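Local coordinates for Poly(A) RNA polymerase protein 2 (Saccharomyces cerevisiae, PDB 3NYB) that probably adds adenylates to the 3' ends of RNAs as the poly(A) polymerase subunit of TRAMP, a complex of RNA surveillance, at residues R50-Q55 / A100-K105; G182-F187 / R283-A288; I189-F194 / L263-P268. The protein carries 1 engineered substitution. All coordinates share one frame; numbering follows the deposited sequence.

Contact 1 (R50-Q55 / A100-K105)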
ATOM      1  N   ARG A  50     -11.413   0.043 -27.040  1.00 47.01           N
ATOM      2  CA  ARG A  50     -10.367   0.382 -28.000  1.00 44.64           C
ATOM      3  C   ARG A  50     -11.010   0.577 -29.361  1.00 47.72           C
ATOM      4  O   ARG A  50     -10.752   1.564 -30.056  1.00 45.98           O
ATOM      5  CB  ARG A  50      -9.303  -0.715 -28.068  1.00 38.66           C
ATOM      6  CG  ARG A  50      -8.201  -0.457 -29.090  1.00 44.55           C
ATOM      7  CD  ARG A  50      -7.217  -1.633 -29.206  1.00 39.16           C
ATOM      8  NE  ARG A  50      -6.459  -1.833 -27.974  1.00 41.72           N
ATOM      9  CZ  ARG A  50      -6.723  -2.784 -27.078  1.00 49.31           C
ATOM     10  NH1 ARG A  50      -7.728  -3.635 -27.278  1.00 45.02           N
ATOM     11  NH2 ARG A  50      -5.977  -2.887 -25.981  1.00 40.73           N
ATOM     12  N   GLU A  51     -11.874  -0.366 -29.718  1.00 50.03           N
ATOM     13  CA  GLU A  51     -12.559  -0.341 -31.000  1.00 45.67           C
ATOM     14  C   GLU A  51     -13.400   0.932 -31.141  1.00 33.00           C
ATOM     15  O   GLU A  51     -13.488   1.506 -32.220  1.00 37.14           O
ATOM     16  CB  GLU A  51     -13.380  -1.627 -31.180  1.00 53.61           C
ATOM     17  CG  GLU A  51     -14.269  -1.679 -32.411  1.00 77.53           C
ATOM     18  CD  GLU A  51     -15.753  -1.694 -32.068  1.00 97.20           C
ATOM     19  OE1 GLU A  51     -16.565  -1.982 -32.973  1.00 99.73           O
ATOM     20  OE2 GLU A  51     -16.111  -1.425 -30.898  1.00106.86           O
ATOM     21  N   ALA A  52     -13.983   1.396 -30.042  1.00 28.32           N
ATOM     22  CA  ALA A  52     -14.745   2.645 -30.070  1.00 47.89           C
ATOM     23  C   ALA A  52     -13.853   3.874 -30.251  1.00 56.62           C
ATOM     24  O   ALA A  52     -14.303   4.901 -30.755  1.00 70.52           O
ATOM     25  CB  ALA A  52     -15.599   2.795 -28.818  1.00 43.20           C
ATOM     26  N   VAL A  53     -12.597   3.769 -29.828  1.00 51.32           N
ATOM     27  CA  VAL A  53     -11.644   4.864 -29.971  1.00 42.86           C
ATOM     28  C   VAL A  53     -11.153   4.929 -31.422  1.00 48.09           C
ATOM     29  O   VAL A  53     -11.063   6.001 -32.016  1.00 42.42           O
ATOM     30  CB  VAL A  53     -10.457   4.706 -28.995  1.00 41.27           C
ATOM     31  CG1 VAL A  53      -9.403   5.769 -29.245  1.00 49.70           C
ATOM     32  CG2 VAL A  53     -10.948   4.776 -27.542  1.00 39.55           C
ATOM     33  N   LYS A  54     -10.862   3.767 -31.994  1.00 56.92           N
ATOM     34  CA  LYS A  54     -10.499   3.680 -33.397  1.00 53.33           C
ATOM     35  C   LYS A  54     -11.487   4.465 -34.255  1.00 49.40           C
ATOM     36  O   LYS A  54     -11.099   5.101 -35.231  1.00 58.57           O
ATOM     37  CB  LYS A  54     -10.466   2.220 -33.850  1.00 66.19           C
ATOM     38  CG  LYS A  54      -9.349   1.373 -33.240  1.00 58.86           C
ATOM     39  CD  LYS A  54      -7.999   2.031 -33.412  1.00 59.38           C
ATOM     40  CE  LYS A  54      -6.924   1.015 -33.789  1.00 70.33           C
ATOM     41  NZ  LYS A  54      -6.990  -0.218 -32.960  1.00 78.50           N
ATOM     42  N   GLN A  55     -12.762   4.424 -33.888  1.00 39.54           N
ATOM     43  CA  GLN A  55     -13.801   5.108 -34.657  1.00 50.23           C
ATOM     44  C   GLN A  55     -13.620   6.617 -34.755  1.00 49.21           C
ATOM     45  O   GLN A  55     -14.009   7.220 -35.753  1.00 52.83           O
ATOM     46  CB  GLN A  55     -15.185   4.805 -34.089  1.00 46.67           C
ATOM     47  CG  GLN A  55     -15.711   3.450 -34.465  1.00 47.97           C
ATOM     48  CD  GLN A  55     -16.807   2.994 -33.545  1.00 53.71           C
ATOM     49  OE1 GLN A  55     -17.357   1.906 -33.708  1.00 61.73           O
ATOM     50  NE2 GLN A  55     -17.132   3.825 -32.559  1.00 50.04           N
ATOM     51  N   ALA A 100     -15.896  11.419 -24.676  1.00 38.39           N
ATOM     52  CA  ALA A 100     -17.031  11.337 -23.758  1.00 34.00           C
ATOM     53  C   ALA A 100     -18.337  11.352 -24.518  1.00 47.05           C
ATOM     54  O   ALA A 100     -19.124  10.411 -24.440  1.00 40.97           O
ATOM     55  CB  ALA A 100     -17.000  12.481 -22.745  1.00 38.22           C
ATOM     56  N   SER A 101     -18.567  12.437 -25.248  1.00 52.47           N
ATOM     57  CA  SER A 101     -19.767  12.555 -26.060  1.00 45.05           C
ATOM     58  C   SER A 101     -20.016  11.270 -26.841  1.00 48.48           C
ATOM     59  O   SER A 101     -21.147  10.799 -26.936  1.00 51.02           O
ATOM     60  CB  SER A 101     -19.628  13.731 -27.013  1.00 47.36           C
ATOM     61  OG  SER A 101     -20.864  14.353 -27.211  1.00 52.51           O
ATOM     62  N   HIS A 102     -18.947  10.686 -27.368  1.00 44.72           N
ATOM     63  CA  HIS A 102     -19.042   9.510 -28.238  1.00 37.68           C
ATOM     64  C   HIS A 102     -19.369   8.227 -27.457  1.00 47.01           C
ATOM     65  O   HIS A 102     -20.188   7.411 -27.884  1.00 44.93           O
ATOM     66  CB  HIS A 102     -17.737   9.369 -29.038  1.00 32.03           C
ATOM     67  CG  HIS A 102     -17.712   8.213 -29.993  1.00 51.37           C
ATOM     68  ND1 HIS A 102     -16.699   7.280 -30.003  1.00 52.33           N
ATOM     69  CD2 HIS A 102     -18.562   7.858 -30.985  1.00 59.06           C
ATOM     70  CE1 HIS A 102     -16.930   6.391 -30.953  1.00 54.48           C
ATOM     71  NE2 HIS A 102     -18.057   6.716 -31.560  1.00 63.31           N
ATOM     72  N   LEU A 103     -18.712   8.047 -26.316  1.00 42.63           N
ATOM     73  CA  LEU A 103     -18.978   6.900 -25.458  1.00 38.71           C
ATOM     74  C   LEU A 103     -20.450   6.848 -25.053  1.00 45.94           C
ATOM     75  O   LEU A 103     -21.088   5.796 -25.131  1.00 50.73           O
ATOM     76  CB  LEU A 103     -18.082   6.947 -24.218  1.00 41.07           C
ATOM     77  CG  LEU A 103     -16.799   6.119 -24.260  1.00 36.74           C
ATOM     78  CD1 LEU A 103     -16.475   5.731 -25.685  1.00 42.34           C
ATOM     79  CD2 LEU A 103     -15.622   6.825 -23.588  1.00 27.12           C
ATOM     80  N   LYS A 104     -20.983   7.992 -24.634  1.00 52.83           N
ATOM     81  CA  LYS A 104     -22.362   8.090 -24.176  1.00 47.05           C
ATOM     82  C   LYS A 104     -23.307   7.671 -25.289  1.00 47.44           C
ATOM     83  O   LYS A 104     -24.211   6.857 -25.088  1.00 58.40           O
ATOM     84  CB  LYS A 104     -22.679   9.527 -23.771  1.00 43.09           C
ATOM     85  CG  LYS A 104     -21.640  10.205 -22.887  1.00 62.53           C
ATOM     86  CD  LYS A 104     -22.126  10.386 -21.448  1.00 76.02           C
ATOM     87  CE  LYS A 104     -22.860  11.708 -21.245  1.00 78.16           C
ATOM     88  NZ  LYS A 104     -23.484  11.819 -19.891  1.00 71.97           N
ATOM     89  N   LYS A 105     -23.076   8.243 -26.463  1.00 43.79           N
ATOM     90  CA  LYS A 105     -23.883   7.989 -27.651  1.00 54.23           C
ATOM     91  C   LYS A 105     -23.869   6.511 -28.073  1.00 66.85           C
ATOM     92  O   LYS A 105     -24.917   5.922 -28.361  1.00 71.26           O
ATOM     93  CB  LYS A 105     -23.396   8.899 -28.783  1.00 52.45           C
ATOM     94  CG  LYS A 105     -24.176   8.803 -30.080  1.00 65.21           C
ATOM     95  CD  LYS A 105     -24.580  10.192 -30.591  1.00 81.76           C
ATOM     96  CE  LYS A 105     -25.353  10.127 -31.909  1.00 88.84           C
ATOM     97  NZ  LYS A 105     -24.473   9.980 -33.106  1.00 90.84           N
TER
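His102 leans across from helix 92-105 and meets Ala52 and Gln55 with the edge of its imidazole. Two polar atoms approach that edge near the ring plane: Ala52 O and Gln55 NE2 each lie 3.0 Å from CE1 of His102. The ring gets there because its CG stands anti to the backbone N (chi1 -179°), which extends the side chain over the gap. Gln55 crosses it at about a right angle, its amide plane turned 74° from the ring, while its OE1 makes a weak hydrogen bond to Lys106. A flat side chain long enough to span the gap fits between the Ala52 carbonyl and the Gln55 amide.

The apolar share is small. Ala52 CB touches Leu103 CD1 at 4.4 Å, and a methyl as short as alanine's lets the helices come close. Leu103 also packs on Ile123 and Phe125 of strand 121-127, so helix 92-105 is joined to the palm sheet.

An alanine in place of His102 would probably open a gap beside the Ala52 carbonyl and take from the Gln55 amide the ring it lies against. With no clear hydrogen bond across it, the contact depends largely on shape and van der Waals packing, with the polar, exposed Gln55 at its margin.

Contact 2 (G182-F187 / R283-A288)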
ATOM      1  N   GLY A 182      -6.397  14.219   0.262  1.00 36.16           N
ATOM      2  CA  GLY A 182      -5.210  14.143   1.098  1.00 41.64           C
ATOM      3  C   GLY A 182      -4.826  12.758   1.587  1.00 41.06           C
ATOM      4  O   GLY A 182      -4.101  12.637   2.571  1.00 45.45           O
ATOM      5  N   GLY A 183      -5.310  11.716   0.912  1.00 33.66           N
ATOM      6  CA  GLY A 183      -4.909  10.348   1.228  1.00 39.81           C
ATOM      7  C   GLY A 183      -3.585   9.955   0.570  1.00 46.62           C
ATOM      8  O   GLY A 183      -2.958  10.772  -0.105  1.00 51.83           O
ATOM      9  N   LEU A 184      -3.158   8.706   0.757  1.00 47.62           N
ATOM     10  CA  LEU A 184      -1.935   8.201   0.120  1.00 44.20           C
ATOM     11  C   LEU A 184      -2.177   7.685  -1.289  1.00 42.32           C
ATOM     12  O   LEU A 184      -3.074   6.872  -1.508  1.00 36.41           O
ATOM     13  CB  LEU A 184      -1.321   7.063   0.932  1.00 34.99           C
ATOM     14  CG  LEU A 184      -0.777   7.367   2.319  1.00 35.71           C
ATOM     15  CD1 LEU A 184      -0.166   6.100   2.896  1.00 30.84           C
ATOM     16  CD2 LEU A 184       0.238   8.520   2.276  1.00 28.56           C
ATOM     17  N   GLY A 185      -1.356   8.145  -2.233  1.00 47.38           N
ATOM     18  CA  GLY A 185      -1.407   7.667  -3.603  1.00 45.16           C
ATOM     19  C   GLY A 185      -0.850   6.261  -3.732  1.00 47.87           C
ATOM     20  O   GLY A 185      -0.335   5.695  -2.769  1.00 48.49           O
ATOM     21  N   GLY A 186      -0.944   5.693  -4.927  1.00 37.92           N
ATOM     22  CA  GLY A 186      -0.540   4.321  -5.129  1.00 31.59           C
ATOM     23  C   GLY A 186       0.957   4.117  -4.980  1.00 36.59           C
ATOM     24  O   GLY A 186       1.407   3.232  -4.242  1.00 41.88           O
ATOM     25  N   PHE A 187       1.738   4.918  -5.691  1.00 26.51           N
ATOM     26  CA  PHE A 187       3.192   4.761  -5.634  1.00 43.31           C
ATOM     27  C   PHE A 187       3.693   4.908  -4.194  1.00 39.11           C
ATOM     28  O   PHE A 187       4.510   4.120  -3.720  1.00 48.33           O
ATOM     29  CB  PHE A 187       3.900   5.747  -6.577  1.00 37.68           C
ATOM     30  CG  PHE A 187       5.393   5.781  -6.409  1.00 43.43           C
ATOM     31  CD1 PHE A 187       6.203   4.898  -7.097  1.00 50.20           C
ATOM     32  CD2 PHE A 187       5.982   6.695  -5.554  1.00 47.68           C
ATOM     33  CE1 PHE A 187       7.569   4.929  -6.936  1.00 49.74           C
ATOM     34  CE2 PHE A 187       7.343   6.727  -5.385  1.00 52.70           C
ATOM     35  CZ  PHE A 187       8.139   5.844  -6.076  1.00 55.48           C
ATOM     36  N   ARG A 283      -1.852  13.269   9.060  1.00 61.48           N
ATOM     37  CA  ARG A 283      -2.085  13.124  10.493  1.00 67.79           C
ATOM     38  C   ARG A 283      -3.053  11.988  10.797  1.00 58.50           C
ATOM     39  O   ARG A 283      -2.801  11.165  11.674  1.00 50.00           O
ATOM     40  CB  ARG A 283      -2.626  14.423  11.076  1.00 76.32           C
ATOM     41  CG  ARG A 283      -1.811  15.635  10.705  1.00 89.70           C
ATOM     42  CD  ARG A 283      -2.251  16.839  11.512  1.00108.09           C
ATOM     43  NE  ARG A 283      -1.371  17.981  11.293  1.00120.12           N
ATOM     44  CZ  ARG A 283      -0.248  18.195  11.967  1.00128.00           C
ATOM     45  NH1 ARG A 283       0.131  17.340  12.909  1.00132.59           N
ATOM     46  NH2 ARG A 283       0.497  19.260  11.703  1.00127.78           N
ATOM     47  N   ASP A 284      -4.172  11.961  10.080  1.00 60.00           N
ATOM     48  CA  ASP A 284      -5.180  10.922  10.258  1.00 55.79           C
ATOM     49  C   ASP A 284      -4.710   9.589   9.699  1.00 47.51           C
ATOM     50  O   ASP A 284      -5.136   8.528  10.151  1.00 46.85           O
ATOM     51  CB  ASP A 284      -6.494  11.327   9.594  1.00 55.17           C
ATOM     52  CG  ASP A 284      -7.286  12.311  10.433  1.00 67.39           C
ATOM     53  OD1 ASP A 284      -6.702  12.895  11.369  1.00 68.60           O
ATOM     54  OD2 ASP A 284      -8.492  12.497  10.163  1.00 65.62           O
ATOM     55  N   ILE A 285      -3.832   9.644   8.708  1.00 45.16           N
ATOM     56  CA  ILE A 285      -3.279   8.425   8.142  1.00 45.17           C
ATOM     57  C   ILE A 285      -2.497   7.672   9.213  1.00 43.84           C
ATOM     58  O   ILE A 285      -2.696   6.475   9.410  1.00 48.63           O
ATOM     59  CB  ILE A 285      -2.394   8.726   6.916  1.00 43.28           C
ATOM     60  CG1 ILE A 285      -3.254   9.298   5.787  1.00 37.96           C
ATOM     61  CG2 ILE A 285      -1.666   7.472   6.459  1.00 32.46           C
ATOM     62  CD1 ILE A 285      -2.468   9.910   4.662  1.00 42.68           C
ATOM     63  N   LYS A 286      -1.625   8.388   9.921  1.00 39.69           N
ATOM     64  CA  LYS A 286      -0.845   7.801  11.007  1.00 46.46           C
ATOM     65  C   LYS A 286      -1.739   7.262  12.113  1.00 50.50           C
ATOM     66  O   LYS A 286      -1.497   6.174  12.639  1.00 53.03           O
ATOM     67  CB  LYS A 286       0.129   8.823  11.590  1.00 49.44           C
ATOM     68  CG  LYS A 286       0.882   8.328  12.814  1.00 42.48           C
ATOM     69  CD  LYS A 286       1.920   9.338  13.267  1.00 36.95           C
ATOM     70  CE  LYS A 286       2.707   8.835  14.479  1.00 41.34           C
ATOM     71  NZ  LYS A 286       3.612   9.886  15.017  1.00 49.28           N
ATOM     72  N   LYS A 287      -2.767   8.023  12.473  1.00 44.63           N
ATOM     73  CA  LYS A 287      -3.752   7.536  13.441  1.00 53.34           C
ATOM     74  C   LYS A 287      -4.354   6.205  12.996  1.00 46.39           C
ATOM     75  O   LYS A 287      -4.528   5.302  13.802  1.00 52.40           O
ATOM     76  CB  LYS A 287      -4.869   8.561  13.684  1.00 52.37           C
ATOM     77  CG  LYS A 287      -4.698   9.363  14.960  1.00 61.11           C
ATOM     78  CD  LYS A 287      -4.413  10.832  14.701  1.00 74.93           C
ATOM     79  CE  LYS A 287      -5.713  11.605  14.495  1.00 82.55           C
ATOM     80  NZ  LYS A 287      -5.571  13.063  14.785  1.00 70.50           N
ATOM     81  N   ALA A 288      -4.653   6.086  11.706  1.00 40.33           N
ATOM     82  CA  ALA A 288      -5.303   4.889  11.184  1.00 37.62           C
ATOM     83  C   ALA A 288      -4.395   3.654  11.206  1.00 42.68           C
ATOM     84  O   ALA A 288      -4.830   2.579  11.624  1.00 42.15           O
ATOM     85  CB  ALA A 288      -5.859   5.141   9.791  1.00 23.39           C
TER
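Ile285 projects from helix 282-304 into the bend made by residues 182-184, and nearly all of the contact is gathered on its terminal methyl. CD1 of Ile285 sits 3.8 Å from CG of Leu184 and 3.9 Å from CD2 of the same leucine. It also lies 3.8 Å from the carbonyl oxygen of Gly182 and 4.2 Å from CA of Gly183.

The torsions explain this reach. In Ile285, CG1 is anti to the carbonyl carbon (chi1 -66°) and the chain runs on extended (chi2 167°), so that CD1 is carried far from its own helix towards the glycines. The other branch, CG2, stays nearer the helix backbone and meets CD1 of Leu184 at 4.1 Å. Leu184 likewise holds CG anti to its carbonyl carbon, and its fork receives the isoleucine at an oblique angle, one methyl of the leucine beside each branch of its partner. The beta-branched side chain fits because it offers that fork both a methyl, CG2, and an ethyl arm ending in CD1.

Gly182 adopts a positive phi (80°), which glycine takes up readily, and with Gly183 it presents bare backbone to the methyl. No hydrogen bond crosses the two segments, as expected where one partner is an isoleucine methyl.

Around this core, Gly182 and Gly183 are hydrogen-bonded to Asn281 and Ser279, just ahead of helix 282-304. Lys286 bonds through NZ to Ser68 of the neighbouring AIR2 chain, so the same helix that packs inward through Ile285 also meets the partner protein. Gly185 is the N-cap of helix 186-198, whose residues Ile189 and Leu192 touch Leu184, while Leu171 of helix 160-173 packs on it too. The contact therefore lies where helices 160-173, 186-198 and 282-304 come together.

Contact 3 (I189-F194 / L263-P268)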
ATOM      1  N   ILE A 189       2.199   4.257  -1.409  1.00 37.96           N
ATOM      2  CA  ILE A 189       1.909   3.093  -0.589  1.00 37.05           C
ATOM      3  C   ILE A 189       2.938   2.021  -0.887  1.00 43.75           C
ATOM      4  O   ILE A 189       3.513   1.425   0.023  1.00 39.59           O
ATOM      5  CB  ILE A 189       0.515   2.529  -0.852  1.00 34.63           C
ATOM      6  CG1 ILE A 189      -0.548   3.607  -0.630  1.00 40.33           C
ATOM      7  CG2 ILE A 189       0.251   1.344   0.063  1.00 34.03           C
ATOM      8  CD1 ILE A 189      -1.946   3.179  -1.079  1.00 43.21           C
ATOM      9  N   ILE A 190       3.172   1.788  -2.175  1.00 43.41           N
ATOM     10  CA  ILE A 190       4.140   0.788  -2.603  1.00 36.48           C
ATOM     11  C   ILE A 190       5.497   1.075  -1.990  1.00 36.73           C
ATOM     12  O   ILE A 190       6.151   0.177  -1.452  1.00 41.27           O
ATOM     13  CB  ILE A 190       4.283   0.763  -4.119  1.00 34.43           C
ATOM     14  CG1 ILE A 190       2.912   0.571  -4.762  1.00 39.57           C
ATOM     15  CG2 ILE A 190       5.224  -0.337  -4.538  1.00 24.96           C
ATOM     16  CD1 ILE A 190       2.967   0.428  -6.270  1.00 45.76           C
ATOM     17  N   CYS A 191       5.909   2.336  -2.062  1.00 37.96           N
ATOM     18  CA  CYS A 191       7.179   2.757  -1.480  1.00 47.82           C
ATOM     19  C   CYS A 191       7.314   2.368  -0.008  1.00 49.67           C
ATOM     20  O   CYS A 191       8.289   1.722   0.377  1.00 59.94           O
ATOM     21  CB  CYS A 191       7.386   4.260  -1.637  1.00 41.61           C
ATOM     22  SG  CYS A 191       8.978   4.798  -1.025  1.00 69.43           S
ATOM     23  N   LEU A 192       6.343   2.766   0.809  1.00 39.70           N
ATOM     24  CA  LEU A 192       6.393   2.499   2.247  1.00 38.33           C
ATOM     25  C   LEU A 192       6.604   1.031   2.557  1.00 41.48           C
ATOM     26  O   LEU A 192       7.457   0.670   3.362  1.00 45.62           O
ATOM     27  CB  LEU A 192       5.113   2.965   2.929  1.00 36.55           C
ATOM     28  CG  LEU A 192       4.777   4.448   2.880  1.00 36.33           C
ATOM     29  CD1 LEU A 192       3.406   4.666   3.502  1.00 30.36           C
ATOM     30  CD2 LEU A 192       5.841   5.285   3.573  1.00 29.58           C
ATOM     31  N   VAL A 193       5.807   0.184   1.923  1.00 40.61           N
ATOM     32  CA  VAL A 193       5.914  -1.245   2.130  1.00 31.08           C
ATOM     33  C   VAL A 193       7.283  -1.715   1.675  1.00 39.94           C
ATOM     34  O   VAL A 193       7.987  -2.407   2.401  1.00 44.78           O
ATOM     35  CB  VAL A 193       4.830  -1.990   1.351  1.00 24.01           C
ATOM     36  CG1 VAL A 193       4.882  -3.481   1.634  1.00 27.96           C
ATOM     37  CG2 VAL A 193       3.487  -1.446   1.722  1.00 19.75           C
ATOM     38  N   PHE A 194       7.660  -1.327   0.464  1.00 36.25           N
ATOM     39  CA  PHE A 194       8.926  -1.754  -0.103  1.00 31.72           C
ATOM     40  C   PHE A 194      10.078  -1.412   0.835  1.00 43.89           C
ATOM     41  O   PHE A 194      10.879  -2.276   1.192  1.00 47.27           O
ATOM     42  CB  PHE A 194       9.145  -1.110  -1.466  1.00 31.95           C
ATOM     43  CG  PHE A 194      10.537  -1.287  -2.003  1.00 46.25           C
ATOM     44  CD1 PHE A 194      11.074  -2.555  -2.164  1.00 60.07           C
ATOM     45  CD2 PHE A 194      11.302  -0.186  -2.357  1.00 46.38           C
ATOM     46  CE1 PHE A 194      12.350  -2.719  -2.659  1.00 60.53           C
ATOM     47  CE2 PHE A 194      12.572  -0.341  -2.852  1.00 54.65           C
ATOM     48  CZ  PHE A 194      13.099  -1.610  -3.005  1.00 61.00           C
ATOM     49  N   LEU A 263       4.297  13.542   4.879  1.00 62.13           N
ATOM     50  CA  LEU A 263       5.092  12.478   4.287  1.00 53.09           C
ATOM     51  C   LEU A 263       5.986  13.032   3.188  1.00 58.20           C
ATOM     52  O   LEU A 263       5.516  13.741   2.304  1.00 61.23           O
ATOM     53  CB  LEU A 263       4.172  11.421   3.696  1.00 44.08           C
ATOM     54  CG  LEU A 263       4.642   9.968   3.729  1.00 38.22           C
ATOM     55  CD1 LEU A 263       3.965   9.186   2.609  1.00 45.19           C
ATOM     56  CD2 LEU A 263       6.143   9.885   3.601  1.00 41.58           C
ATOM     57  N   ALA A 264       7.272  12.701   3.245  1.00 58.97           N
ATOM     58  CA  ALA A 264       8.224  13.144   2.232  1.00 52.11           C
ATOM     59  C   ALA A 264       8.924  11.966   1.583  1.00 48.19           C
ATOM     60  O   ALA A 264       9.761  11.304   2.196  1.00 52.29           O
ATOM     61  CB  ALA A 264       9.234  14.081   2.832  1.00 43.01           C
ATOM     62  N   ILE A 265       8.563  11.704   0.338  1.00 42.32           N
ATOM     63  CA  ILE A 265       9.163  10.629  -0.423  1.00 39.91           C
ATOM     64  C   ILE A 265       9.725  11.230  -1.701  1.00 47.44           C
ATOM     65  O   ILE A 265       9.024  11.947  -2.418  1.00 48.60           O
ATOM     66  CB  ILE A 265       8.130   9.534  -0.757  1.00 35.53           C
ATOM     67  CG1 ILE A 265       7.696   8.811   0.509  1.00 39.68           C
ATOM     68  CG2 ILE A 265       8.704   8.531  -1.727  1.00 40.02           C
ATOM     69  CD1 ILE A 265       6.524   7.888   0.294  1.00 39.69           C
ATOM     70  N   GLN A 266      10.996  10.945  -1.971  1.00 47.00           N
ATOM     71  CA  GLN A 266      11.698  11.540  -3.100  1.00 54.88           C
ATOM     72  C   GLN A 266      11.129  11.095  -4.442  1.00 54.52           C
ATOM     73  O   GLN A 266      11.077   9.898  -4.741  1.00 55.60           O
ATOM     74  CB  GLN A 266      13.187  11.207  -3.027  1.00 60.19           C
ATOM     75  CG  GLN A 266      14.055  12.079  -3.906  1.00 65.81           C
ATOM     76  CD  GLN A 266      15.497  12.085  -3.460  1.00 63.87           C
ATOM     77  OE1 GLN A 266      16.134  11.032  -3.367  1.00 67.97           O
ATOM     78  NE2 GLN A 266      16.026  13.277  -3.181  1.00 51.73           N
ATOM     79  N   ASP A 267      10.707  12.067  -5.248  1.00 58.26           N
ATOM     80  CA  ASP A 267      10.150  11.787  -6.567  1.00 62.21           C
ATOM     81  C   ASP A 267      11.206  11.133  -7.452  1.00 68.76           C
ATOM     82  O   ASP A 267      12.255  11.723  -7.702  1.00 80.51           O
ATOM     83  CB  ASP A 267       9.641  13.077  -7.212  1.00 63.68           C
ATOM     84  CG  ASP A 267       8.784  12.823  -8.437  1.00 68.86           C
ATOM     85  OD1 ASP A 267       8.776  11.672  -8.930  1.00 71.48           O
ATOM     86  OD2 ASP A 267       8.118  13.777  -8.906  1.00 66.59           O
ATOM     87  N   PRO A 268      10.935   9.908  -7.929  1.00 60.19           N
ATOM     88  CA  PRO A 268      11.920   9.154  -8.713  1.00 53.89           C
ATOM     89  C   PRO A 268      12.322   9.831 -10.012  1.00 65.55           C
ATOM     90  O   PRO A 268      13.378   9.519 -10.545  1.00 68.89           O
ATOM     91  CB  PRO A 268      11.187   7.853  -9.039  1.00 43.77           C
ATOM     92  CG  PRO A 268      10.173   7.718  -8.002  1.00 46.96           C
ATOM     93  CD  PRO A 268       9.724   9.112  -7.676  1.00 55.08           C
TER
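Cys191 and Leu192 meet Leu263 and Ile265 with no ring or other flat group between them, so neither faces nor edges shape the contact; the nearby ring of Phe194 stacks instead on Trp153. Helix 186-198 thus confronts an extended run of chain through sulfur and methyl groups.

The cysteine thiol stands anti to the backbone N (chi1 -176°), which directs SG at the isoleucine. There SG comes within 3.8 Å of CG2 of Ile265, and CD1 of that isoleucine lies 4.2 Å from both SG and CB of Cys191. A small, polarisable sulfur suits a place where the helix faces both branches of Ile265. At the next residue, Leu192 bridges two partners with a single methyl: its CD2 is 4.2 Å from CD1 of Ile265 and 4.4 Å from CD1 of Leu263.

Backbone bonds of Ala264 and Gln266 to Leu236 join the extended run to strand 234-238, and Leu236 packs on both Cys191 and Ile265. All four touching residues are buried and no hydrogen bond links the segments. The attachment of the helix to this extended chain therefore rests on van der Waals packing and probably on the exclusion of water, with fit between shapes doing the work of directed bonds.

Overall arrangement
From the N terminus, contact 1 comes first: it closes a loop of 44 residues and ties two helices of the palm region to each other. The chain then runs on to residues 182-187, where contact 2 opens, and reaches helix 186-198, where contact 3 opens. Contact 3 closes first, at residues 263-268, and contact 2 follows at 283-288, so the shorter loop is contained in the longer one without crossing it. These two share helix 186-198 and touch, as in Leu184 against Leu263, with centres about 12 Å apart. Contact 1 lies about 36 Å away, centre to centre, and does not touch them, the nearest atoms being about 22 Å apart, consistent with a separate catalytic and central domain.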